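Local structure of branched-chain-amino-acid aminotransferase (Pseudomonas sp. UW4, 6JIF) at residues Gly142-Val153 / Glu164-Gly175. The protein catalyses the pyridoxal-5'-phosphate-dependent transfer of amino groups between branched-chain amino acids and 2-oxo acids. Residues are numbered along the deposited sequence; the frame is centred on the assembly and turned at random.
Sequences GALYLRPFVIGV and EFIFSIFCIPVG
F149 leans its ring across the neighbouring strand onto S168 and F170, and the packing between the two strands is dense here. Its CG sits between the backbone N and the carbonyl carbon (chi1 58°), which swings the ring over S168, whose small CB lets it settle 3.7 Å from F149 CZ. The serine hydroxyl is hydrogen-bonded to the backbone O of Y42. F149 CE1 also comes within 3.8 Å of F170 CD2, the two side chains crossing at about a right angle, and H72 of the second subunit meets the F149 ring. Replacing F149 by alanine is likely to open a gap beside S168 and remove the contact with F170 CD2. One face of F170 takes a CH-pi contact from R147 CB, 4.0 Å from the ring centroid. Beyond this apolar stem the arginine chain bends, and its NH2 donates in the guanidinium plane to Y145 OH (2.9 Å), while NH1 reaches Y73 of the second subunit. Residues 143-153 and 164-174 form a long antiparallel beta hairpin in the centre of a sheet of this class IV aminotransferase, with the side chain of Y145 about 7 Å from the bound pyridoxal-5'-phosphate. The opposite face, carrying P148, V150, F167 and I169, is apolar: P148 CB packs on I169 CG1 (3.7 Å) and V150 CG2 on F167 CD1 (3.6 Å), with helix 117-130 covering P148 and I169. P148 suits a non-hydrogen-bonded position, where no N-H is needed toward I169. The glycine end is sparse, G142 and G175 being partly exposed without side chains; at the other, E164 is partly exposed, its CB still packed on V153.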
loop_
_atom_site.group_PDB
_atom_site.type_symbol
_atom_site.label_atom_id
_atom_site.label_comp_id
_atom_site.label_asym_id
_atom_site.label_seq_id
_atom_site.Cartn_x
_atom_site.Cartn_y
_atom_site.Cartn_z
ATOM N N GLY B 142 20.616 -19.145 -15.029
ATOM C CA GLY B 142 19.819 -17.963 -15.278
ATOM C C GLY B 142 18.388 -18.294 -15.657
ATOM O O GLY B 142 18.003 -19.435 -15.790
ATOM N N ALA B 143 17.576 -17.260 -15.763
ATOM C CA ALA B 143 16.166 -17.443 -16.123
ATOM C C ALA B 143 15.654 -16.145 -16.713
ATOM O O ALA B 143 16.272 -15.096 -16.578
ATOM C CB ALA B 143 15.327 -17.844 -14.911
ATOM N N LEU B 144 14.486 -16.206 -17.322
ATOM C CA LEU B 144 13.788 -14.994 -17.737
ATOM C C LEU B 144 12.643 -14.723 -16.751
ATOM O O LEU B 144 11.694 -15.519 -16.637
ATOM C CB LEU B 144 13.272 -15.146 -19.167
ATOM C CG LEU B 144 12.595 -13.872 -19.695
ATOM C CD1 LEU B 144 13.682 -12.808 -19.974
ATOM C CD2 LEU B 144 11.838 -14.197 -20.979
ATOM N N TYR B 145 12.725 -13.622 -16.023
ATOM C CA TYR B 145 11.714 -13.304 -15.033
ATOM C C TYR B 145 10.639 -12.470 -15.688
ATOM O O TYR B 145 10.947 -11.558 -16.454
ATOM C CB TYR B 145 12.343 -12.538 -13.883
ATOM C CG TYR B 145 11.423 -12.153 -12.749
ATOM C CD1 TYR B 145 11.116 -13.050 -11.747
ATOM C CD2 TYR B 145 10.917 -10.872 -12.666
ATOM C CE1 TYR B 145 10.284 -12.671 -10.678
ATOM C CE2 TYR B 145 10.086 -10.487 -11.645
ATOM C CZ TYR B 145 9.782 -11.376 -10.648
ATOM O OH TYR B 145 8.975 -10.950 -9.589
ATOM N N LEU B 146 9.388 -12.822 -15.421
ATOM C CA LEU B 146 8.228 -12.076 -15.880
ATOM C C LEU B 146 7.562 -11.415 -14.685
ATOM O O LEU B 146 7.309 -12.094 -13.679
ATOM C CB LEU B 146 7.219 -13.000 -16.546
ATOM C CG LEU B 146 7.380 -13.220 -18.039
ATOM C CD1 LEU B 146 8.728 -13.831 -18.257
ATOM C CD2 LEU B 146 6.224 -14.181 -18.530
ATOM N N ARG B 147 7.211 -10.121 -14.850
ATOM C CA ARG B 147 6.516 -9.273 -13.895
ATOM C C ARG B 147 5.173 -8.812 -14.484
ATOM O O ARG B 147 5.099 -7.750 -15.147
ATOM C CB ARG B 147 7.404 -8.080 -13.507
ATOM C CG ARG B 147 6.724 -7.001 -12.636
ATOM C CD ARG B 147 6.134 -7.575 -11.359
ATOM N NE ARG B 147 7.180 -8.172 -10.515
ATOM C CZ ARG B 147 7.847 -7.546 -9.530
ATOM N NH1 ARG B 147 7.626 -6.283 -9.236
ATOM N NH2 ARG B 147 8.778 -8.202 -8.831
ATOM N N PRO B 148 4.103 -9.592 -14.319
ATOM C CA PRO B 148 2.754 -9.064 -14.605
ATOM C C PRO B 148 2.293 -8.185 -13.463
ATOM O O PRO B 148 2.678 -8.384 -12.313
ATOM C CB PRO B 148 1.849 -10.305 -14.691
ATOM C CG PRO B 148 2.828 -11.526 -14.739
ATOM C CD PRO B 148 4.093 -11.038 -14.028
ATOM N N PHE B 149 1.425 -7.219 -13.802
ATOM C CA PHE B 149 0.859 -6.345 -12.787
ATOM C C PHE B 149 -0.406 -5.696 -13.338
ATOM O O PHE B 149 -0.569 -5.535 -14.545
ATOM C CB PHE B 149 1.861 -5.273 -12.313
ATOM C CG PHE B 149 2.412 -4.355 -13.408
ATOM C CD1 PHE B 149 3.372 -4.796 -14.313
ATOM C CD2 PHE B 149 2.023 -3.016 -13.462
ATOM C CE1 PHE B 149 3.882 -3.931 -15.271
ATOM C CE2 PHE B 149 2.522 -2.128 -14.448
ATOM C CZ PHE B 149 3.470 -2.595 -15.338
ATOM N N VAL B 150 -1.300 -5.371 -12.424
ATOM C CA VAL B 150 -2.542 -4.690 -12.748
ATOM C C VAL B 150 -2.597 -3.426 -11.877
ATOM O O VAL B 150 -2.274 -3.478 -10.685
ATOM C CB VAL B 150 -3.768 -5.573 -12.492
ATOM C CG1 VAL B 150 -5.054 -4.787 -12.835
ATOM C CG2 VAL B 150 -3.686 -6.841 -13.344
ATOM N N ILE B 151 -2.949 -2.285 -12.496
ATOM C CA ILE B 151 -2.924 -1.010 -11.781
ATOM C C ILE B 151 -4.158 -0.172 -12.154
ATOM O O ILE B 151 -4.568 -0.164 -13.316
ATOM C CB ILE B 151 -1.630 -0.225 -12.080
ATOM C CG1 ILE B 151 -1.426 0.002 -13.563
ATOM C CG2 ILE B 151 -0.414 -0.831 -11.372
ATOM C CD1 ILE B 151 -0.437 1.142 -13.781
ATOM N N GLY B 152 -4.695 0.579 -11.181
ATOM C CA GLY B 152 -5.825 1.493 -11.422
ATOM C C GLY B 152 -5.340 2.799 -12.020
ATOM O O GLY B 152 -4.421 3.432 -11.497
ATOM N N VAL B 153 -5.955 3.207 -13.124
ATOM C CA VAL B 153 -5.544 4.388 -13.874
ATOM C C VAL B 153 -6.783 5.165 -14.314
ATOM O O VAL B 153 -7.934 4.783 -14.045
ATOM C CB VAL B 153 -4.669 4.024 -15.100
ATOM C CG1 VAL B 153 -3.396 3.153 -14.662
ATOM C CG2 VAL B 153 -5.473 3.305 -16.139
ATOM N N GLU B 164 -10.511 3.032 -14.966
ATOM C CA GLU B 164 -9.811 2.256 -15.994
ATOM C C GLU B 164 -8.686 1.484 -15.323
ATOM O O GLU B 164 -8.244 1.833 -14.220
ATOM C CB GLU B 164 -9.172 3.128 -17.105
ATOM C CG GLU B 164 -10.089 4.007 -17.890
ATOM C CD GLU B 164 -9.321 5.086 -18.661
ATOM O OE1 GLU B 164 -8.127 4.889 -18.977
ATOM O OE2 GLU B 164 -9.920 6.147 -18.941
ATOM N N PHE B 165 -8.204 0.430 -15.985
ATOM C CA PHE B 165 -7.089 -0.329 -15.427
ATOM C C PHE B 165 -6.108 -0.724 -16.541
ATOM O O PHE B 165 -6.468 -0.805 -17.699
ATOM C CB PHE B 165 -7.559 -1.591 -14.643
ATOM C CG PHE B 165 -8.533 -1.305 -13.540
ATOM C CD1 PHE B 165 -9.875 -1.178 -13.827
ATOM C CD2 PHE B 165 -8.086 -1.198 -12.228
ATOM C CE1 PHE B 165 -10.786 -0.873 -12.816
ATOM C CE2 PHE B 165 -8.987 -0.897 -11.208
ATOM C CZ PHE B 165 -10.325 -0.763 -11.509
ATOM N N ILE B 166 -4.857 -0.963 -16.163
ATOM C CA ILE B 166 -3.831 -1.482 -17.059
ATOM C C ILE B 166 -3.372 -2.835 -16.530
ATOM O O ILE B 166 -3.080 -2.982 -15.339
ATOM C CB ILE B 166 -2.641 -0.508 -17.194
ATOM C CG1 ILE B 166 -3.030 0.620 -18.137
ATOM C CG2 ILE B 166 -1.358 -1.238 -17.691
ATOM C CD1 ILE B 166 -2.021 1.753 -18.171
ATOM N N PHE B 167 -3.289 -3.832 -17.425
ATOM C CA PHE B 167 -2.642 -5.118 -17.150
ATOM C C PHE B 167 -1.404 -5.167 -18.045
ATOM O O PHE B 167 -1.504 -4.962 -19.246
ATOM C CB PHE B 167 -3.602 -6.280 -17.448
ATOM C CG PHE B 167 -2.930 -7.615 -17.425
ATOM C CD1 PHE B 167 -2.058 -7.934 -16.389
ATOM C CD2 PHE B 167 -3.140 -8.526 -18.447
ATOM C CE1 PHE B 167 -1.395 -9.175 -16.365
ATOM C CE2 PHE B 167 -2.498 -9.780 -18.443
ATOM C CZ PHE B 167 -1.651 -10.119 -17.419
ATOM N N SER B 168 -0.228 -5.286 -17.453
ATOM C CA SER B 168 0.966 -5.278 -18.277
ATOM C C SER B 168 1.923 -6.362 -17.770
ATOM O O SER B 168 1.846 -6.820 -16.630
ATOM C CB SER B 168 1.586 -3.859 -18.263
ATOM O OG SER B 168 2.809 -3.737 -18.967
ATOM N N ILE B 169 2.802 -6.813 -18.645
ATOM C CA ILE B 169 3.811 -7.794 -18.249
ATOM C C ILE B 169 5.117 -7.381 -18.921
ATOM O O ILE B 169 5.198 -7.353 -20.155
ATOM C CB ILE B 169 3.471 -9.257 -18.642
ATOM C CG1 ILE B 169 2.007 -9.610 -18.313
ATOM C CG2 ILE B 169 4.520 -10.277 -18.070
ATOM C CD1 ILE B 169 1.553 -10.899 -18.919
ATOM N N PHE B 170 6.155 -7.133 -18.118
ATOM C CA PHE B 170 7.479 -7.006 -18.718
ATOM C C PHE B 170 8.357 -8.149 -18.213
ATOM O O PHE B 170 7.982 -8.891 -17.310
ATOM C CB PHE B 170 8.113 -5.619 -18.456
ATOM C CG PHE B 170 8.378 -5.288 -17.024
ATOM C CD1 PHE B 170 9.584 -5.666 -16.419
ATOM C CD2 PHE B 170 7.480 -4.495 -16.293
ATOM C CE1 PHE B 170 9.872 -5.337 -15.097
ATOM C CE2 PHE B 170 7.788 -4.187 -14.951
ATOM C CZ PHE B 170 8.982 -4.620 -14.361
ATOM N N CYS B 171 9.503 -8.344 -18.860
ATOM C CA CYS B 171 10.421 -9.399 -18.447
ATOM C C CYS B 171 11.835 -8.840 -18.333
ATOM O O CYS B 171 12.165 -7.767 -18.857
ATOM C CB CYS B 171 10.369 -10.610 -19.413
ATOM S SG CYS B 171 11.015 -10.352 -21.062
ATOM N N ILE B 172 12.662 -9.573 -17.609
ATOM C CA ILE B 172 14.093 -9.227 -17.441
ATOM C C ILE B 172 14.894 -10.512 -17.328
ATOM O O ILE B 172 14.417 -11.471 -16.713
ATOM C CB ILE B 172 14.353 -8.351 -16.192
ATOM C CG1 ILE B 172 13.763 -9.003 -14.932
ATOM C CG2 ILE B 172 13.791 -6.967 -16.357
ATOM C CD1 ILE B 172 14.342 -8.374 -13.700
ATOM N N PRO B 173 16.106 -10.584 -17.899
ATOM C CA PRO B 173 16.967 -11.732 -17.632
ATOM C C PRO B 173 17.498 -11.623 -16.207
ATOM O O PRO B 173 17.793 -10.526 -15.721
ATOM C CB PRO B 173 18.083 -11.561 -18.663
ATOM C CG PRO B 173 18.204 -10.059 -18.786
ATOM C CD PRO B 173 16.764 -9.576 -18.752
ATOM N N VAL B 174 17.547 -12.755 -15.495
ATOM C CA VAL B 174 17.995 -12.750 -14.103
ATOM C C VAL B 174 18.953 -13.917 -13.911
ATOM O O VAL B 174 18.976 -14.879 -14.697
ATOM C CB VAL B 174 16.809 -12.816 -13.100
ATOM C CG1 VAL B 174 15.875 -11.582 -13.258
ATOM C CG2 VAL B 174 16.016 -14.132 -13.285
ATOM N N GLY B 175 19.832 -13.766 -12.930
ATOM C CA GLY B 175 20.720 -14.848 -12.578
ATOM C C GLY B 175 20.419 -15.300 -11.178
ATOM O O GLY B 175 19.273 -15.264 -10.731
#